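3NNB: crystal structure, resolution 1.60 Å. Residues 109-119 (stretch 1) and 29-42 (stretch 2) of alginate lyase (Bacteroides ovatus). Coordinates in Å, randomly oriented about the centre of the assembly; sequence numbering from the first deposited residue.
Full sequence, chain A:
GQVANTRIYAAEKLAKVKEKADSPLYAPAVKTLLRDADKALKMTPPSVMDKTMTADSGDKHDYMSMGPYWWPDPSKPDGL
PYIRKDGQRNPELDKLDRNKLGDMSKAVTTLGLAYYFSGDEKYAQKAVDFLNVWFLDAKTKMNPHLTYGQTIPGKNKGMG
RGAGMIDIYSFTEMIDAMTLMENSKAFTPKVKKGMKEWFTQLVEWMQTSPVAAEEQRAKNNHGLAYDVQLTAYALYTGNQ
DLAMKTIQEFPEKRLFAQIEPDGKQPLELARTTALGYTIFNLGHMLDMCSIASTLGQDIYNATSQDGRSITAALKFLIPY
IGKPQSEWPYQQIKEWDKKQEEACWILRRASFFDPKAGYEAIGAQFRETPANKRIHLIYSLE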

ATOM      1  N   THR A 109      -3.053  -7.373   9.000  1.00  8.39           N
ATOM      2  CA  THR A 109      -3.305  -5.969   9.365  1.00  8.68           C
ATOM      3  C   THR A 109      -4.549  -5.855  10.272  1.00  8.53           C
ATOM      4  O   THR A 109      -4.496  -5.226  11.348  1.00  9.68           O
ATOM      5  CB  THR A 109      -3.344  -5.059   8.128  1.00 10.45           C
ATOM      6  OG1 THR A 109      -2.022  -5.032   7.554  1.00 11.11           O
ATOM      7  CG2 THR A 109      -3.772  -3.640   8.476  1.00 13.43           C
ATOM      8  N   THR A 110      -5.653  -6.466   9.863  1.00  7.35           N
ATOM      9  CA  THR A 110      -6.875  -6.505  10.654  1.00  7.13           C
ATOM     10  C   THR A 110      -6.609  -7.078  12.061  1.00  7.42           C
ATOM     11  O   THR A 110      -7.052  -6.512  13.091  1.00  8.16           O
ATOM     12  CB  THR A 110      -7.950  -7.362   9.939  1.00  8.04           C
ATOM     13  OG1 THR A 110      -8.293  -6.740   8.690  1.00  8.45           O
ATOM     14  CG2 THR A 110      -9.201  -7.556  10.781  1.00  8.68           C
ATOM     15  N   LEU A 111      -5.939  -8.230  12.104  1.00  7.78           N
ATOM     16  CA  LEU A 111      -5.684  -8.930  13.350  1.00  8.24           C
ATOM     17  C   LEU A 111      -4.754  -8.170  14.269  1.00  8.57           C
ATOM     18  O   LEU A 111      -4.962  -8.143  15.477  1.00  8.03           O
ATOM     19  CB  LEU A 111      -5.177 -10.358  13.106  1.00  6.24           C
ATOM     20  CG  LEU A 111      -6.294 -11.247  12.470  1.00  8.25           C
ATOM     21  CD1 LEU A 111      -5.638 -12.471  11.746  1.00  8.65           C
ATOM     22  CD2 LEU A 111      -7.396 -11.686  13.518  1.00  8.51           C
ATOM     23  N   GLY A 112      -3.701  -7.557  13.725  1.00  8.44           N
ATOM     24  CA  GLY A 112      -2.783  -6.805  14.529  1.00  9.14           C
ATOM     25  C   GLY A 112      -3.470  -5.578  15.128  1.00  9.66           C
ATOM     26  O   GLY A 112      -3.301  -5.274  16.308  1.00 10.59           O
ATOM     27  N   LEU A 113      -4.232  -4.880  14.309  1.00  8.61           N
ATOM     28  CA  LEU A 113      -5.029  -3.749  14.793  1.00  8.49           C
ATOM     29  C   LEU A 113      -6.040  -4.222  15.866  1.00  9.54           C
ATOM     30  O   LEU A 113      -6.202  -3.589  16.901  1.00  9.21           O
ATOM     31  CB  LEU A 113      -5.747  -3.084  13.637  1.00  8.79           C
ATOM     32  CG  LEU A 113      -4.871  -2.180  12.787  1.00 10.12           C
ATOM     33  CD1 LEU A 113      -5.680  -1.758  11.541  1.00 12.26           C
ATOM     34  CD2 LEU A 113      -4.331  -0.959  13.541  1.00 10.56           C
ATOM     35  N   ALA A 114      -6.712  -5.332  15.608  1.00 10.05           N
ATOM     36  CA  ALA A 114      -7.649  -5.881  16.594  1.00 10.03           C
ATOM     37  C   ALA A 114      -6.952  -6.230  17.905  1.00 11.90           C
ATOM     38  O   ALA A 114      -7.491  -5.920  18.996  1.00 11.36           O
ATOM     39  CB  ALA A 114      -8.395  -7.128  16.022  1.00  8.32           C
ATOM     40  N   TYR A 115      -5.767  -6.876  17.827  1.00  9.27           N
ATOM     41  CA  TYR A 115      -5.009  -7.120  19.046  1.00  9.72           C
ATOM     42  C   TYR A 115      -4.650  -5.781  19.779  1.00  9.70           C
ATOM     43  O   TYR A 115      -4.791  -5.643  21.006  1.00  9.39           O
ATOM     44  CB  TYR A 115      -3.736  -7.916  18.757  1.00  8.70           C
ATOM     45  CG  TYR A 115      -2.855  -7.973  19.972  1.00  7.61           C
ATOM     46  CD1 TYR A 115      -3.162  -8.838  21.021  1.00 12.01           C
ATOM     47  CD2 TYR A 115      -1.779  -7.126  20.117  1.00  9.84           C
ATOM     48  CE1 TYR A 115      -2.409  -8.831  22.195  1.00 13.19           C
ATOM     49  CE2 TYR A 115      -1.010  -7.142  21.273  1.00 10.43           C
ATOM     50  CZ  TYR A 115      -1.340  -7.973  22.300  1.00 13.60           C
ATOM     51  OH  TYR A 115      -0.551  -7.984  23.429  1.00 21.88           O
ATOM     52  N   TYR A 116      -4.206  -4.783  19.031  1.00  7.88           N
ATOM     53  CA  TYR A 116      -3.816  -3.507  19.613  1.00  8.61           C
ATOM     54  C   TYR A 116      -4.950  -2.865  20.372  1.00  9.92           C
ATOM     55  O   TYR A 116      -4.766  -2.400  21.513  1.00 12.00           O
ATOM     56  CB  TYR A 116      -3.316  -2.570  18.510  1.00  8.65           C
ATOM     57  CG  TYR A 116      -2.790  -1.261  19.035  1.00  7.06           C
ATOM     58  CD1 TYR A 116      -1.719  -1.231  19.928  1.00 10.34           C
ATOM     59  CD2 TYR A 116      -3.351  -0.053  18.638  1.00 10.72           C
ATOM     60  CE1 TYR A 116      -1.236   0.010  20.405  1.00 11.23           C
ATOM     61  CE2 TYR A 116      -2.866   1.178  19.109  1.00 10.28           C
ATOM     62  CZ  TYR A 116      -1.811   1.180  19.982  1.00 11.76           C
ATOM     63  OH  TYR A 116      -1.344   2.392  20.460  1.00 12.88           O
ATOM     64  N   PHE A 117      -6.132  -2.852  19.763  1.00 10.23           N
ATOM     65  CA  PHE A 117      -7.268  -2.146  20.348  1.00 10.78           C
ATOM     66  C   PHE A 117      -7.915  -2.932  21.494  1.00 13.25           C
ATOM     67  O   PHE A 117      -8.444  -2.318  22.434  1.00 16.64           O
ATOM     68  CB  PHE A 117      -8.293  -1.784  19.270  1.00  9.17           C
ATOM     69  CG  PHE A 117      -7.936  -0.519  18.525  1.00 11.51           C
ATOM     70  CD1 PHE A 117      -8.218   0.724  19.069  1.00 26.37           C
ATOM     71  CD2 PHE A 117      -7.294  -0.563  17.314  1.00 13.47           C
ATOM     72  CE1 PHE A 117      -7.863   1.884  18.388  1.00 24.80           C
ATOM     73  CE2 PHE A 117      -6.924   0.598  16.642  1.00 16.31           C
ATOM     74  CZ  PHE A 117      -7.208   1.813  17.179  1.00 23.80           C
ATOM     75  N   SER A 118      -7.910  -4.269  21.405  1.00 10.55           N
ATOM     76  CA  SER A 118      -8.666  -5.122  22.329  1.00 12.28           C
ATOM     77  C   SER A 118      -7.817  -5.783  23.397  1.00 13.16           C
ATOM     78  O   SER A 118      -8.341  -6.159  24.465  1.00 14.55           O
ATOM     79  CB  SER A 118      -9.434  -6.229  21.578  1.00 12.95           C
ATOM     80  OG  SER A 118      -8.538  -7.230  21.110  1.00 11.07           O
ATOM     81  N   GLY A 119      -6.529  -5.981  23.116  1.00 11.62           N
ATOM     82  CA  GLY A 119      -5.668  -6.806  23.922  1.00 12.01           C
ATOM     83  C   GLY A 119      -5.958  -8.288  23.930  1.00 13.19           C
ATOM     84  O   GLY A 119      -5.331  -9.035  24.698  1.00 12.32           O
TER
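Stretch 2 (29-42) AVKTLLRDADKALK

Stretch 2 packs on stretch 1 as helix against helix. Stretch 2 is helical from A29 through at least A40, continuing a helix that begins earlier in the chain, with i to i+4 backbone hydrogen bonds from L33 N to A29 O (2.9 Å) onward. It lies across helix 109-118, which ends at S118; the next residue, G119, leaves helical phi/psi with positive phi. The two axes approach to 8.8 Å, and their N-to-C directions make an angle of 128° (signed crossing angle -128°), so the helices run in broadly opposing senses but well off antiparallel. The register follows from this: L111 lies nearest A37 (CA to CA 5.4 Å), A114 nearest L34 (CA to CA 5.8 Å) and F117 nearest V30 (CA to CA 7.5 Å), the backbones spreading toward F117.

The main bump of stretch 2 is L33, whose side chain sits as a knob in the hollow formed by T110, L113, A114 and F117. Its CA-to-CB bond points sideways, but with chi1 t and chi2 p the end of the chain comes nearer stretch 1. L33 CD1 lies 4.1 Å from L113 CB and 3.9 Å from T110 O, while L33 CD2 lies 3.7 Å from F117 CD2 and 4.0 Å from A114 N. A114 lends one side of this hollow, its CB 4.5 Å from L33 CG.

The tightest fit is alanine on alanine, A114 CB meeting A37 CB at 3.4 Å; with only a methyl on each side, the backbones can come close here. The same A114 CB touches L34 CD2 at 3.8 Å, and L34 CD2 also reaches S118 CB at 4.0 Å near the end of helix 109-118. S118 OG turns back onto its own helix, donating a hydrogen bond to A114 O (2.7 Å).

Bumps from stretch 1 answer those of stretch 2. T110 points toward the partner and lays its methyl against the helix backbone, T110 CG2 standing 3.5 Å from A37 N and 3.7 Å from D36 CB. L111 leaves its backbone sideways, yet its end bends in over small residues: L111 CD2 is 3.9 Å from A37 CB, and L111 CG is 4.0 Å from A40 CB. L111 CD2 also meets L41 CD2 at 4.1 Å. Toward the start of stretch 2, the F117 ring is met obliquely by V30, with F117 CD1 4.2 Å from V30 CG2.

No hydrogen bond joins the stretches; the 511 Å² buried between them is held by shape and apolar contact.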

ATOM      1  N   ALA A  29     -16.562   1.961  15.168  1.00 10.27           N
ATOM      2  CA  ALA A  29     -15.454   1.494  14.325  1.00  8.94           C
ATOM      3  C   ALA A  29     -14.672   0.374  14.995  1.00  8.38           C
ATOM      4  O   ALA A  29     -14.233  -0.563  14.322  1.00 10.05           O
ATOM      5  CB  ALA A  29     -14.552   2.661  13.902  1.00  9.25           C
ATOM      6  N   VAL A  30     -14.467   0.451  16.299  1.00  7.56           N
ATOM      7  CA  VAL A  30     -13.755  -0.647  17.000  1.00  7.85           C
ATOM      8  C   VAL A  30     -14.592  -1.922  16.915  1.00  8.98           C
ATOM      9  O   VAL A  30     -14.071  -2.988  16.649  1.00  9.81           O
ATOM     10  CB  VAL A  30     -13.414  -0.264  18.457  1.00  9.79           C
ATOM     11  CG1 VAL A  30     -12.865  -1.432  19.190  1.00 10.86           C
ATOM     12  CG2 VAL A  30     -12.414   0.942  18.458  1.00 11.17           C
ATOM     13  N   LYS A  31     -15.904  -1.796  17.078  1.00 10.35           N
ATOM     14  CA  LYS A  31     -16.770  -2.955  17.009  1.00 11.67           C
ATOM     15  C   LYS A  31     -16.691  -3.630  15.634  1.00 12.18           C
ATOM     16  O   LYS A  31     -16.567  -4.853  15.539  1.00 12.37           O
ATOM     17  CB  LYS A  31     -18.214  -2.543  17.336  1.00 14.15           C
ATOM     18  CG  LYS A  31     -19.220  -3.675  17.251  1.00 19.16           C
ATOM     19  CD  LYS A  31     -20.655  -3.149  17.561  1.00 29.13           C
ATOM     20  CE  LYS A  31     -21.729  -4.202  17.348  1.00 37.65           C
ATOM     21  NZ  LYS A  31     -22.202  -4.773  18.641  1.00 44.65           N
ATOM     22  N   THR A  32     -16.745  -2.828  14.579  1.00 11.88           N
ATOM     23  CA  THR A  32     -16.613  -3.346  13.204  1.00 10.87           C
ATOM     24  C   THR A  32     -15.228  -3.983  12.971  1.00 11.72           C
ATOM     25  O   THR A  32     -15.121  -5.040  12.337  1.00 11.36           O
ATOM     26  CB  THR A  32     -16.934  -2.243  12.183  1.00 13.15           C
ATOM     27  OG1 THR A  32     -18.318  -1.963  12.304  1.00 12.32           O
ATOM     28  CG2 THR A  32     -16.652  -2.714  10.752  1.00 12.66           C
ATOM     29  N   LEU A  33     -14.200  -3.372  13.527  1.00  9.67           N
ATOM     30  CA  LEU A  33     -12.837  -3.937  13.442  1.00  8.84           C
ATOM     31  C   LEU A  33     -12.778  -5.310  14.096  1.00 11.77           C
ATOM     32  O   LEU A  33     -12.235  -6.273  13.513  1.00 10.53           O
ATOM     33  CB  LEU A  33     -11.812  -3.002  14.071  1.00  8.15           C
ATOM     34  CG  LEU A  33     -10.397  -3.519  14.248  1.00  9.63           C
ATOM     35  CD1 LEU A  33      -9.734  -3.744  12.807  1.00 10.39           C
ATOM     36  CD2 LEU A  33      -9.564  -2.601  15.148  1.00 11.32           C
ATOM     37  N   LEU A  34     -13.337  -5.439  15.296  1.00 11.11           N
ATOM     38  CA  LEU A  34     -13.326  -6.757  15.940  1.00 12.12           C
ATOM     39  C   LEU A  34     -14.158  -7.783  15.209  1.00 12.36           C
ATOM     40  O   LEU A  34     -13.802  -8.969  15.193  1.00 11.88           O
ATOM     41  CB  LEU A  34     -13.723  -6.677  17.412  1.00 12.65           C
ATOM     42  CG  LEU A  34     -12.875  -5.729  18.271  1.00 17.37           C
ATOM     43  CD1 LEU A  34     -13.245  -5.803  19.781  1.00 17.06           C
ATOM     44  CD2 LEU A  34     -11.399  -5.898  18.088  1.00 15.61           C
ATOM     45  N   ARG A  35     -15.258  -7.347  14.586  1.00 11.60           N
ATOM     46  CA  ARG A  35     -16.017  -8.229  13.686  1.00 12.05           C
ATOM     47  C   ARG A  35     -15.202  -8.669  12.490  1.00 11.29           C
ATOM     48  O   ARG A  35     -15.248  -9.830  12.127  1.00 11.32           O
ATOM     49  CB  ARG A  35     -17.312  -7.576  13.229  1.00 13.94           C
ATOM     50  CG  ARG A  35     -18.375  -7.575  14.295  1.00 27.16           C
ATOM     51  CD  ARG A  35     -19.694  -6.998  13.759  1.00 34.53           C
ATOM     52  NE  ARG A  35     -20.500  -6.423  14.840  1.00 45.65           N
ATOM     53  N   ASP A  36     -14.464  -7.753  11.857  1.00 11.55           N
ATOM     54  CA  ASP A  36     -13.593  -8.114  10.746  1.00  9.46           C
ATOM     55  C   ASP A  36     -12.532  -9.139  11.251  1.00  7.51           C
ATOM     56  O   ASP A  36     -12.181 -10.087  10.560  1.00  9.68           O
ATOM     57  CB  ASP A  36     -12.843  -6.890  10.189  1.00  9.44           C
ATOM     58  CG  ASP A  36     -13.723  -5.942   9.390  1.00 13.32           C
ATOM     59  OD1 ASP A  36     -14.890  -6.266   9.068  1.00 12.47           O
ATOM     60  OD2 ASP A  36     -13.192  -4.856   9.091  1.00 14.85           O
ATOM     61  N   ALA A  37     -11.991  -8.932  12.439  1.00  9.50           N
ATOM     62  CA  ALA A  37     -10.982  -9.841  12.978  1.00  8.93           C
ATOM     63  C   ALA A  37     -11.592 -11.195  13.242  1.00  9.39           C
ATOM     64  O   ALA A  37     -10.971 -12.214  12.988  1.00  9.51           O
ATOM     65  CB  ALA A  37     -10.407  -9.266  14.301  1.00  7.97           C
ATOM     66  N   ASP A  38     -12.822 -11.215  13.774  1.00 10.48           N
ATOM     67  CA  ASP A  38     -13.520 -12.501  13.986  1.00 11.08           C
ATOM     68  C   ASP A  38     -13.719 -13.236  12.668  1.00 11.90           C
ATOM     69  O   ASP A  38     -13.608 -14.473  12.590  1.00 11.74           O
ATOM     70  CB  ASP A  38     -14.870 -12.260  14.708  1.00 12.61           C
ATOM     71  CG  ASP A  38     -14.704 -11.883  16.165  1.00 13.43           C
ATOM     72  OD1 ASP A  38     -13.634 -12.106  16.779  1.00 13.83           O
ATOM     73  OD2 ASP A  38     -15.686 -11.336  16.720  1.00 17.37           O
ATOM     74  N   LYS A  39     -13.957 -12.500  11.585  1.00 13.18           N
ATOM     75  CA  LYS A  39     -14.073 -13.128  10.271  1.00 13.44           C
ATOM     76  C   LYS A  39     -12.710 -13.689   9.812  1.00 13.48           C
ATOM     77  O   LYS A  39     -12.621 -14.791   9.248  1.00 11.76           O
ATOM     78  CB  LYS A  39     -14.591 -12.127   9.230  1.00 14.19           C
ATOM     79  CG  LYS A  39     -16.059 -11.787   9.371  1.00 27.80           C
ATOM     80  CD  LYS A  39     -16.477 -10.725   8.324  1.00 32.40           C
ATOM     81  CE  LYS A  39     -17.818 -10.090   8.682  1.00 43.32           C
ATOM     82  NZ  LYS A  39     -18.077  -8.843   7.898  1.00 45.50           N
ATOM     83  N   ALA A  40     -11.631 -12.951  10.110  1.00 10.37           N
ATOM     84  CA  ALA A  40     -10.292 -13.401   9.774  1.00  9.81           C
ATOM     85  C   ALA A  40      -9.926 -14.670  10.526  1.00 11.45           C
ATOM     86  O   ALA A  40      -9.137 -15.476  10.005  1.00 10.27           O
ATOM     87  CB  ALA A  40      -9.238 -12.291   9.997  1.00 10.80           C
ATOM     88  N   LEU A  41     -10.458 -14.835  11.756  1.00  9.91           N
ATOM     89  CA  LEU A  41     -10.204 -16.084  12.516  1.00  9.65           C
ATOM     90  C   LEU A  41     -10.705 -17.321  11.788  1.00  9.82           C
ATOM     91  O   LEU A  41     -10.177 -18.402  11.986  1.00 10.39           O
ATOM     92  CB  LEU A  41     -10.846 -16.036  13.890  1.00 11.33           C
ATOM     93  CG  LEU A  41     -10.326 -15.030  14.918  1.00  9.51           C
ATOM     94  CD1 LEU A  41     -11.126 -15.141  16.255  1.00 11.84           C
ATOM     95  CD2 LEU A  41      -8.840 -15.189  15.174  1.00 11.81           C
ATOM     96  N   LYS A  42     -11.748 -17.160  10.978  1.00  8.93           N
ATOM     97  CA  LYS A  42     -12.331 -18.260  10.234  1.00 10.29           C
ATOM     98  C   LYS A  42     -11.555 -18.625   8.987  1.00 11.83           C
ATOM     99  O   LYS A  42     -11.838 -19.660   8.365  1.00 14.44           O
ATOM    100  CB  LYS A  42     -13.760 -17.883   9.810  1.00 10.85           C
ATOM    101  CG  LYS A  42     -14.698 -17.671  10.982  1.00 14.73           C
ATOM    102  CD  LYS A  42     -16.089 -17.264  10.518  1.00 23.04           C
ATOM    103  CE  LYS A  42     -17.038 -17.120  11.710  1.00 39.14           C
ATOM    104  NZ  LYS A  42     -16.776 -15.950  12.602  1.00 48.27           N
TER